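Local coordinates for BH2331 protein (Bacillus halodurans, PDB 1VL5) that probably transfers methyl groups from S-adenosylmethionine, as a putative methyltransferase, at residues K73-F78 / V87-G92; H50-F55 / K60-F65; N154-E159 / D215-K220. One frame throughout, in Å; residues are numbered along the deposited sequence.

Interaction 1: residues K73-F78 / V87-G92; sequences KVARAF and VEYVQG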
loop_
_atom_site.group_PDB
_atom_site.type_symbol
_atom_site.label_atom_id
_atom_site.label_comp_id
_atom_site.label_asym_id
_atom_site.label_seq_id
_atom_site.Cartn_x
_atom_site.Cartn_y
_atom_site.Cartn_z
ATOM N N LYS A 73 -11.687 -15.259 -1.107
ATOM C CA LYS A 73 -12.861 -15.560 -1.976
ATOM C C LYS A 73 -13.142 -14.411 -2.928
ATOM O O LYS A 73 -13.499 -14.592 -4.105
ATOM C CB LYS A 73 -14.129 -15.775 -1.142
ATOM C CG LYS A 73 -14.376 -17.160 -0.717
ATOM C CD LYS A 73 -15.619 -17.150 0.223
ATOM C CE LYS A 73 -15.666 -18.309 1.206
ATOM N NZ LYS A 73 -16.434 -17.871 2.421
ATOM N N VAL A 74 -13.009 -13.210 -2.401
ATOM C CA VAL A 74 -13.310 -12.028 -3.169
ATOM C C VAL A 74 -12.227 -11.786 -4.198
ATOM O O VAL A 74 -12.525 -11.466 -5.329
ATOM C CB VAL A 74 -13.514 -10.812 -2.264
ATOM C CG1 VAL A 74 -13.416 -9.492 -3.062
ATOM C CG2 VAL A 74 -14.877 -10.925 -1.558
ATOM N N ALA A 75 -10.983 -11.966 -3.818
ATOM C CA ALA A 75 -9.894 -11.830 -4.757
ATOM C C ALA A 75 -10.063 -12.823 -5.872
ATOM O O ALA A 75 -9.878 -12.486 -7.021
ATOM C CB ALA A 75 -8.588 -12.058 -4.072
ATOM N N ARG A 76 -10.385 -14.061 -5.527
ATOM C CA ARG A 76 -10.520 -15.120 -6.531
ATOM C C ARG A 76 -11.614 -14.831 -7.543
ATOM O O ARG A 76 -11.457 -15.144 -8.739
ATOM C CB ARG A 76 -10.813 -16.440 -5.829
ATOM C CG ARG A 76 -11.284 -17.521 -6.748
ATOM C CD ARG A 76 -11.363 -18.852 -6.097
ATOM N NE ARG A 76 -12.083 -19.805 -6.955
ATOM C CZ ARG A 76 -12.259 -21.090 -6.645
ATOM N NH1 ARG A 76 -11.752 -21.600 -5.539
ATOM N NH2 ARG A 76 -12.935 -21.885 -7.436
ATOM N N ALA A 77 -12.741 -14.296 -7.061
ATOM C CA ALA A 77 -13.861 -13.977 -7.938
ATOM C C ALA A 77 -13.407 -12.962 -8.969
ATOM O O ALA A 77 -13.689 -13.122 -10.130
ATOM C CB ALA A 77 -15.078 -13.458 -7.165
ATOM N N PHE A 78 -12.648 -11.972 -8.549
ATOM C CA PHE A 78 -12.184 -10.984 -9.469
ATOM C C PHE A 78 -11.134 -11.542 -10.461
ATOM O O PHE A 78 -11.266 -11.390 -11.711
ATOM C CB PHE A 78 -11.590 -9.829 -8.700
ATOM C CG PHE A 78 -10.961 -8.784 -9.584
ATOM C CD1 PHE A 78 -11.739 -7.973 -10.367
ATOM C CD2 PHE A 78 -9.594 -8.574 -9.568
ATOM C CE1 PHE A 78 -11.166 -6.992 -11.153
ATOM C CE2 PHE A 78 -9.033 -7.618 -10.345
ATOM C CZ PHE A 78 -9.810 -6.806 -11.124
ATOM N N VAL A 87 -2.956 -18.759 -10.405
ATOM C CA VAL A 87 -2.906 -18.036 -9.138
ATOM C C VAL A 87 -3.338 -19.009 -8.048
ATOM O O VAL A 87 -4.373 -19.690 -8.167
ATOM C CB VAL A 87 -3.846 -16.794 -9.075
ATOM C CG1 VAL A 87 -3.719 -16.093 -7.702
ATOM C CG2 VAL A 87 -3.578 -15.809 -10.240
ATOM N N GLU A 88 -2.546 -19.050 -6.994
ATOM C CA GLU A 88 -2.820 -19.847 -5.801
ATOM C C GLU A 88 -3.156 -18.903 -4.633
ATOM O O GLU A 88 -2.417 -17.948 -4.371
ATOM C CB GLU A 88 -1.604 -20.700 -5.454
ATOM C CG GLU A 88 -1.882 -21.605 -4.218
ATOM C CD GLU A 88 -0.860 -22.735 -4.016
ATOM O OE1 GLU A 88 0.294 -22.558 -4.484
ATOM O OE2 GLU A 88 -1.232 -23.787 -3.392
ATOM N N TYR A 89 -4.263 -19.173 -3.945
ATOM C CA TYR A 89 -4.765 -18.331 -2.853
ATOM C C TYR A 89 -4.348 -18.981 -1.537
ATOM O O TYR A 89 -4.570 -20.194 -1.301
ATOM C CB TYR A 89 -6.297 -18.168 -2.979
ATOM C CG TYR A 89 -6.691 -17.599 -4.361
ATOM C CD1 TYR A 89 -6.885 -18.422 -5.449
ATOM C CD2 TYR A 89 -6.810 -16.223 -4.563
ATOM C CE1 TYR A 89 -7.204 -17.894 -6.719
ATOM C CE2 TYR A 89 -7.091 -15.675 -5.808
ATOM C CZ TYR A 89 -7.320 -16.536 -6.889
ATOM O OH TYR A 89 -7.615 -16.012 -8.132
ATOM N N VAL A 90 -3.701 -18.188 -0.681
ATOM C CA VAL A 90 -3.086 -18.687 0.542
ATOM C C VAL A 90 -3.351 -17.719 1.698
ATOM O O VAL A 90 -3.192 -16.509 1.576
ATOM C CB VAL A 90 -1.532 -18.914 0.376
ATOM C CG1 VAL A 90 -0.880 -19.381 1.721
ATOM C CG2 VAL A 90 -1.242 -19.932 -0.766
ATOM N N GLN A 91 -3.762 -18.262 2.829
ATOM C CA GLN A 91 -4.146 -17.446 3.944
ATOM C C GLN A 91 -2.973 -17.324 4.904
ATOM O O GLN A 91 -2.217 -18.287 5.097
ATOM C CB GLN A 91 -5.341 -18.110 4.607
ATOM C CG GLN A 91 -5.910 -17.404 5.791
ATOM C CD GLN A 91 -7.006 -18.256 6.473
ATOM O OE1 GLN A 91 -7.904 -18.795 5.805
ATOM N NE2 GLN A 91 -6.916 -18.385 7.789
ATOM N N GLY A 92 -2.797 -16.133 5.494
ATOM C CA GLY A 92 -1.802 -15.936 6.537
ATOM C C GLY A 92 -1.453 -14.467 6.769
ATOM O O GLY A 92 -1.976 -13.545 6.110
#
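Tyr-89 lays its ring against the backbone and CB of Arg-76, and so joins helix 69-81 to strand 87-91 in a beta-alpha-beta unit of the Rossmann-like methyltransferase fold. Arg-76 CA and Tyr-89 CA are 7.5 Å apart, and the tyrosine ring reaches across to the arginine. With CG set beside the backbone N (chi1 -56°), CB and CG carry the ring off the strand to the helix. CE2 touches Ala-75, 4.3 Å from its CB, while reaching Arg-76 CA at 3.5 Å. On the other branch CE1 lies 4.0 Å from Arg-76 CB. That CB sits over one ring face, 3.9 Å from the centroid and 20° off the normal, a CH-pi contact made by the root of the arginine. Arg-76 CG still grazes the ring before the chain runs on, extended to NE, which forms a salt bridge with Glu-80, one turn along the same helix. Val-87 CG1, two residues back on the strand, stands 3.7 Å above the opposite face, so the ring is held between strand and helix. A serine at Tyr-89 would probably leave Arg-76 CB and Val-87 CG1 facing a gap and deprive the helix of its main support from this strand segment. Beyond CZ, the hydroxyl OH ends 3.4 Å from Arg-76 CA.

Interaction 2: residues H50-F55 / K60-F65; sequences HVANAF and KKVVAF
Ala-52 meets Val-62 and Ala-64 where helix 50-55 packs on strand 61-66, two elements of the first beta-alpha-beta unit of a Rossmann-like methyltransferase fold. The axes of helix 50-55 and of strand segment 61-65 are 8.8 Å apart at closest approach and run almost exactly antiparallel, at 175°, as expected for a crossover helix lying against a strand parallel to the one that precedes it. At the start of the helix, His-50 turns its ring to Phe-78 of helix 69-81, and Val-51 faces helix 26-33 and strand 104-110. Ala-52 comes next and carries most of the helix side of the contact. Ala-52 CA is 6.2 Å from Ala-64 CA, a separation that small side chains permit. Ala-52 is also the alanine of a GxGxxA sequence pattern, which is consistent with the cofactor-binding turn of this superfamily, and its backbone N is hydrogen-bonded to Asp-43 OD2. The methyl CB of Ala-52 lies 3.7 Å from Val-62 CG1 and 4.2 Å from Ala-64 CB, so one carbon spans two alternate strand residues on the same sheet face. Asn-53 turns the other way, its OD1 accepting a hydrogen bond from Asn-82 ND2. One turn after Ala-52, Phe-55 brings only the base of its side chain to the strand: the ring leads off towards Leu-29 and Met-30 of helix 26-33. The two methyls of Val-62 divide the work: CG1, anti to the backbone N (chi1 -176°), serves Ala-52, while CG2, beside that N, lies 4.5 Å from Phe-55 CB.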
loop_
_atom_site.group_PDB
_atom_site.type_symbol
_atom_site.label_atom_id
_atom_site.label_comp_id
_atom_site.label_asym_id
_atom_site.label_seq_id
_atom_site.Cartn_x
_atom_site.Cartn_y
_atom_site.Cartn_z
ATOM N N HIS A 50 -6.100 -6.977 -7.040
ATOM C CA HIS A 50 -5.771 -6.241 -8.278
ATOM C C HIS A 50 -4.336 -6.390 -8.711
ATOM O O HIS A 50 -4.056 -6.290 -9.891
ATOM C CB HIS A 50 -6.073 -4.751 -8.137
ATOM C CG HIS A 50 -7.530 -4.444 -8.034
ATOM N ND1 HIS A 50 -8.506 -5.377 -8.301
ATOM C CD2 HIS A 50 -8.176 -3.304 -7.716
ATOM C CE1 HIS A 50 -9.693 -4.832 -8.129
ATOM N NE2 HIS A 50 -9.520 -3.572 -7.784
ATOM N N VAL A 51 -3.411 -6.478 -7.757
ATOM C CA VAL A 51 -2.011 -6.643 -8.143
ATOM C C VAL A 51 -1.767 -8.048 -8.757
ATOM O O VAL A 51 -1.162 -8.173 -9.825
ATOM C CB VAL A 51 -1.048 -6.290 -6.983
ATOM C CG1 VAL A 51 0.423 -6.486 -7.373
ATOM C CG2 VAL A 51 -1.233 -4.844 -6.565
ATOM N N ALA A 52 -2.190 -9.098 -8.071
ATOM C CA ALA A 52 -2.068 -10.425 -8.599
ATOM C C ALA A 52 -2.698 -10.504 -9.965
ATOM O O ALA A 52 -2.168 -11.164 -10.867
ATOM C CB ALA A 52 -2.762 -11.474 -7.658
ATOM N N ASN A 53 -3.870 -9.875 -10.104
ATOM C CA ASN A 53 -4.594 -9.848 -11.380
ATOM C C ASN A 53 -3.735 -9.269 -12.508
ATOM O O ASN A 53 -3.668 -9.831 -13.596
ATOM C CB ASN A 53 -5.809 -8.944 -11.250
ATOM C CG ASN A 53 -6.688 -8.986 -12.467
ATOM O OD1 ASN A 53 -7.361 -9.982 -12.718
ATOM N ND2 ASN A 53 -6.725 -7.870 -13.208
ATOM N N ALA A 54 -3.100 -8.128 -12.204
ATOM C CA ALA A 54 -2.243 -7.453 -13.175
ATOM C C ALA A 54 -0.984 -8.239 -13.529
ATOM O O ALA A 54 -0.580 -8.225 -14.670
ATOM C CB ALA A 54 -1.867 -6.076 -12.648
ATOM N N PHE A 55 -0.375 -8.925 -12.561
ATOM C CA PHE A 55 0.915 -9.603 -12.763
ATOM C C PHE A 55 0.739 -10.950 -13.461
ATOM O O PHE A 55 1.600 -11.388 -14.273
ATOM C CB PHE A 55 1.660 -9.778 -11.422
ATOM C CG PHE A 55 2.552 -8.601 -11.047
ATOM C CD1 PHE A 55 2.020 -7.394 -10.692
ATOM C CD2 PHE A 55 3.916 -8.721 -11.076
ATOM C CE1 PHE A 55 2.826 -6.315 -10.367
ATOM C CE2 PHE A 55 4.718 -7.673 -10.719
ATOM C CZ PHE A 55 4.172 -6.456 -10.378
ATOM N N LYS A 60 5.110 -16.592 -14.203
ATOM C CA LYS A 60 4.889 -18.042 -14.173
ATOM C C LYS A 60 3.751 -18.363 -13.224
ATOM O O LYS A 60 2.794 -19.059 -13.594
ATOM C CB LYS A 60 6.180 -18.796 -13.781
ATOM C CG LYS A 60 6.040 -20.313 -13.783
ATOM C CD LYS A 60 7.329 -21.107 -13.353
ATOM N N LYS A 61 3.860 -17.859 -12.000
ATOM C CA LYS A 61 2.871 -18.153 -10.963
ATOM C C LYS A 61 2.734 -17.011 -9.993
ATOM O O LYS A 61 3.722 -16.334 -9.678
ATOM C CB LYS A 61 3.320 -19.371 -10.179
ATOM C CG LYS A 61 2.462 -19.606 -8.949
ATOM C CD LYS A 61 2.445 -21.044 -8.488
ATOM C CE LYS A 61 1.606 -21.161 -7.229
ATOM N NZ LYS A 61 1.861 -22.461 -6.655
ATOM N N VAL A 62 1.522 -16.817 -9.474
ATOM C CA VAL A 62 1.263 -15.823 -8.417
ATOM C C VAL A 62 0.610 -16.503 -7.199
ATOM O O VAL A 62 -0.317 -17.303 -7.342
ATOM C CB VAL A 62 0.347 -14.668 -8.878
ATOM C CG1 VAL A 62 0.196 -13.616 -7.762
ATOM C CG2 VAL A 62 0.863 -14.002 -10.200
ATOM N N VAL A 63 1.095 -16.165 -6.002
ATOM C CA VAL A 63 0.426 -16.533 -4.791
ATOM C C VAL A 63 -0.229 -15.288 -4.277
ATOM O O VAL A 63 0.448 -14.337 -3.936
ATOM C CB VAL A 63 1.385 -17.130 -3.742
ATOM C CG1 VAL A 63 0.683 -17.384 -2.444
ATOM C CG2 VAL A 63 2.014 -18.425 -4.280
ATOM N N ALA A 64 -1.558 -15.293 -4.209
ATOM C CA ALA A 64 -2.333 -14.189 -3.630
ATOM C C ALA A 64 -2.581 -14.515 -2.174
ATOM O O ALA A 64 -3.260 -15.508 -1.839
ATOM C CB ALA A 64 -3.661 -14.036 -4.420
ATOM N N PHE A 65 -2.052 -13.667 -1.297
ATOM C CA PHE A 65 -1.931 -13.975 0.119
ATOM C C PHE A 65 -2.673 -12.943 0.974
ATOM O O PHE A 65 -2.424 -11.720 0.852
ATOM C CB PHE A 65 -0.429 -13.930 0.405
ATOM C CG PHE A 65 -0.028 -14.229 1.807
ATOM C CD1 PHE A 65 -0.158 -15.524 2.336
ATOM C CD2 PHE A 65 0.568 -13.252 2.585
ATOM C CE1 PHE A 65 0.267 -15.812 3.616
ATOM C CE2 PHE A 65 0.990 -13.546 3.859
ATOM C CZ PHE A 65 0.815 -14.861 4.370
#

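Interaction 3: residues N154-E159 / D215-K220; sequences NYVEKE and DFIKSK
Helices 147-160 and 207-218 pack against each other here, well away from the chain's centre, through aromatic and aliphatic side chains. Tyr-155 and Phe-216 dominate. In Tyr-155, CG anti to the backbone N (chi1 173°) extends the ring across the gap, where its CE2 comes to rest 3.4 Å above one face of the Phe-216 ring, displaced towards the rim. Centroids 4.6 Å apart and planes inclined by 41° make this an oblique aromatic pair; CD2 of the tyrosine approaches CE2 of Phe-216 to 3.5 Å.

Deeper in, Val-156 CG2 meets the edge of the same phenylalanine, 4.1 Å from CE2, and also lies 4.2 Å from Ile-217 CG1. Trp-199 and Phe-196 of helix 196-202 extend this apolar layer, touching Val-156 and Ile-217 respectively.

The opposite face of Phe-216 is occupied by Lys-220, whose folded chain puts CE 3.5 Å above the ring plane. Its NZ then donates to Phe-216 O at 2.7 Å, with a C=O...N angle of 144°. Ser-219 OG donates to the same oxygen, 3.1 Å away, from above the carbonyl plane.

The phenylalanine ring is therefore clasped between Tyr-155 and the aliphatic chain of Lys-220, while two donors grip its carbonyl. Near the C-terminal end of helix 207-218, the lysine's positive charge would probably be favoured by the helix dipole. Between 154-159 and 215-220 the touching atoms are all carbon, so this contact probably rests on burial of apolar surface and close van der Waals fit.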
loop_
_atom_site.group_PDB
_atom_site.type_symbol
_atom_site.label_atom_id
_atom_site.label_comp_id
_atom_site.label_asym_id
_atom_site.label_seq_id
_atom_site.Cartn_x
_atom_site.Cartn_y
_atom_site.Cartn_z
ATOM N N ASN A 154 -1.805 11.322 9.509
ATOM C CA ASN A 154 -2.150 10.034 10.026
ATOM C C ASN A 154 -3.421 10.077 10.924
ATOM O O ASN A 154 -4.245 9.153 10.877
ATOM C CB ASN A 154 -0.965 9.433 10.777
ATOM C CG ASN A 154 -0.067 8.643 9.872
ATOM O OD1 ASN A 154 -0.505 7.647 9.303
ATOM N ND2 ASN A 154 1.170 9.114 9.666
ATOM N N TYR A 155 -3.563 11.121 11.740
ATOM C CA TYR A 155 -4.782 11.261 12.579
ATOM C C TYR A 155 -6.041 11.295 11.691
ATOM O O TYR A 155 -7.039 10.593 11.911
ATOM C CB TYR A 155 -4.710 12.525 13.452
ATOM C CG TYR A 155 -6.005 12.799 14.193
ATOM C CD1 TYR A 155 -6.229 12.283 15.454
ATOM C CD2 TYR A 155 -7.013 13.558 13.600
ATOM C CE1 TYR A 155 -7.457 12.524 16.119
ATOM C CE2 TYR A 155 -8.228 13.799 14.244
ATOM C CZ TYR A 155 -8.464 13.286 15.496
ATOM O OH TYR A 155 -9.715 13.578 16.109
ATOM N N VAL A 156 -5.961 12.071 10.632
ATOM C CA VAL A 156 -7.039 12.167 9.654
ATOM C C VAL A 156 -7.362 10.842 8.950
ATOM O O VAL A 156 -8.544 10.473 8.763
ATOM C CB VAL A 156 -6.690 13.285 8.637
ATOM C CG1 VAL A 156 -7.650 13.298 7.507
ATOM C CG2 VAL A 156 -6.667 14.690 9.378
ATOM N N GLU A 157 -6.321 10.116 8.546
ATOM C CA GLU A 157 -6.498 8.805 7.929
ATOM C C GLU A 157 -7.238 7.822 8.845
ATOM O O GLU A 157 -8.114 7.034 8.393
ATOM C CB GLU A 157 -5.128 8.221 7.606
ATOM C CG GLU A 157 -4.443 8.869 6.473
ATOM C CD GLU A 157 -5.214 8.704 5.190
ATOM O OE1 GLU A 157 -5.563 7.569 4.815
ATOM O OE2 GLU A 157 -5.474 9.735 4.558
ATOM N N LYS A 158 -6.869 7.860 10.119
ATOM C CA LYS A 158 -7.474 6.973 11.091
ATOM C C LYS A 158 -8.910 7.322 11.496
ATOM O O LYS A 158 -9.708 6.438 11.782
ATOM C CB LYS A 158 -6.629 6.808 12.316
ATOM C CG LYS A 158 -6.916 5.461 13.025
ATOM C CD LYS A 158 -5.772 5.155 13.997
ATOM C CE LYS A 158 -6.119 4.044 14.971
ATOM N NZ LYS A 158 -7.280 3.243 14.503
ATOM N N GLU A 159 -9.232 8.599 11.531
ATOM C CA GLU A 159 -10.631 8.982 11.729
ATOM C C GLU A 159 -11.506 8.439 10.643
ATOM O O GLU A 159 -12.591 8.013 10.892
ATOM C CB GLU A 159 -10.766 10.489 11.784
ATOM C CG GLU A 159 -10.251 11.064 13.047
ATOM C CD GLU A 159 -10.897 10.496 14.297
ATOM O OE1 GLU A 159 -12.119 10.626 14.513
ATOM O OE2 GLU A 159 -10.133 9.910 15.072
ATOM N N ASP A 215 -14.850 19.602 10.140
ATOM C CA ASP A 215 -14.738 20.660 11.141
ATOM C C ASP A 215 -13.346 20.671 11.755
ATOM O O ASP A 215 -12.722 21.746 11.870
ATOM C CB ASP A 215 -15.804 20.492 12.251
ATOM C CG ASP A 215 -17.179 20.924 11.818
ATOM O OD1 ASP A 215 -17.277 21.624 10.783
ATOM O OD2 ASP A 215 -18.172 20.567 12.519
ATOM N N PHE A 216 -12.824 19.482 12.084
ATOM C CA PHE A 216 -11.473 19.381 12.642
ATOM C C PHE A 216 -10.361 19.871 11.664
ATOM O O PHE A 216 -9.397 20.576 12.032
ATOM C CB PHE A 216 -11.210 17.911 13.069
ATOM C CG PHE A 216 -9.757 17.611 13.395
ATOM C CD1 PHE A 216 -9.250 17.857 14.665
ATOM C CD2 PHE A 216 -8.895 17.107 12.424
ATOM C CE1 PHE A 216 -7.884 17.609 14.958
ATOM C CE2 PHE A 216 -7.563 16.850 12.710
ATOM C CZ PHE A 216 -7.062 17.100 13.995
ATOM N N ILE A 217 -10.454 19.419 10.421
ATOM C CA ILE A 217 -9.528 19.876 9.400
ATOM C C ILE A 217 -9.657 21.396 9.108
ATOM O O ILE A 217 -8.633 22.112 8.971
ATOM C CB ILE A 217 -9.740 19.095 8.110
ATOM C CG1 ILE A 217 -9.432 17.613 8.332
ATOM C CG2 ILE A 217 -8.955 19.681 6.968
ATOM C CD1 ILE A 217 -9.949 16.748 7.161
ATOM N N LYS A 218 -10.894 21.889 9.008
ATOM C CA LYS A 218 -11.123 23.268 8.573
ATOM C C LYS A 218 -10.506 24.300 9.554
ATOM O O LYS A 218 -10.140 25.428 9.157
ATOM C CB LYS A 218 -12.625 23.524 8.398
ATOM C CG LYS A 218 -13.044 25.027 8.567
ATOM C CD LYS A 218 -14.525 25.324 8.302
ATOM C CE LYS A 218 -15.139 26.275 9.441
ATOM N NZ LYS A 218 -14.522 27.679 9.720
ATOM N N SER A 219 -10.417 23.927 10.826
ATOM C CA SER A 219 -9.979 24.873 11.871
ATOM C C SER A 219 -8.485 24.966 11.991
ATOM O O SER A 219 -7.983 25.795 12.731
ATOM C CB SER A 219 -10.570 24.475 13.218
ATOM O OG SER A 219 -10.174 23.141 13.513
ATOM N N LYS A 220 -7.762 24.126 11.263
ATOM C CA LYS A 220 -6.324 24.143 11.334
ATOM C C LYS A 220 -5.750 25.420 10.727
ATOM O O LYS A 220 -6.397 26.055 9.896
ATOM C CB LYS A 220 -5.731 22.913 10.665
ATOM C CG LYS A 220 -6.093 21.586 11.363
ATOM C CD LYS A 220 -5.493 21.469 12.763
ATOM C CE LYS A 220 -6.366 20.578 13.721
ATOM N NZ LYS A 220 -7.745 21.130 14.085
#

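From the N terminus, interaction 2 closes first, with four residues between helix segment 50-55 and strand segment 60-65. Interaction 1 follows, with eight residues separating 73-78 from 87-92, and interaction 3 spans a far longer loop of 55 residues. All three are in series: none nests in or crosses another. Interactions 1 and 2 have centres 9 Å apart and belong to successive beta-alpha-beta units; strands 61-66 and 87-91 are parallel neighbours, and a salt bridge of 2.7 Å joins Glu-88 OE1 to Lys-61 NZ. Interaction 3 lies on the opposite side of the chain's centre, its centre about 35 Å from both others, and ties helix 147-160 to helix 207-218.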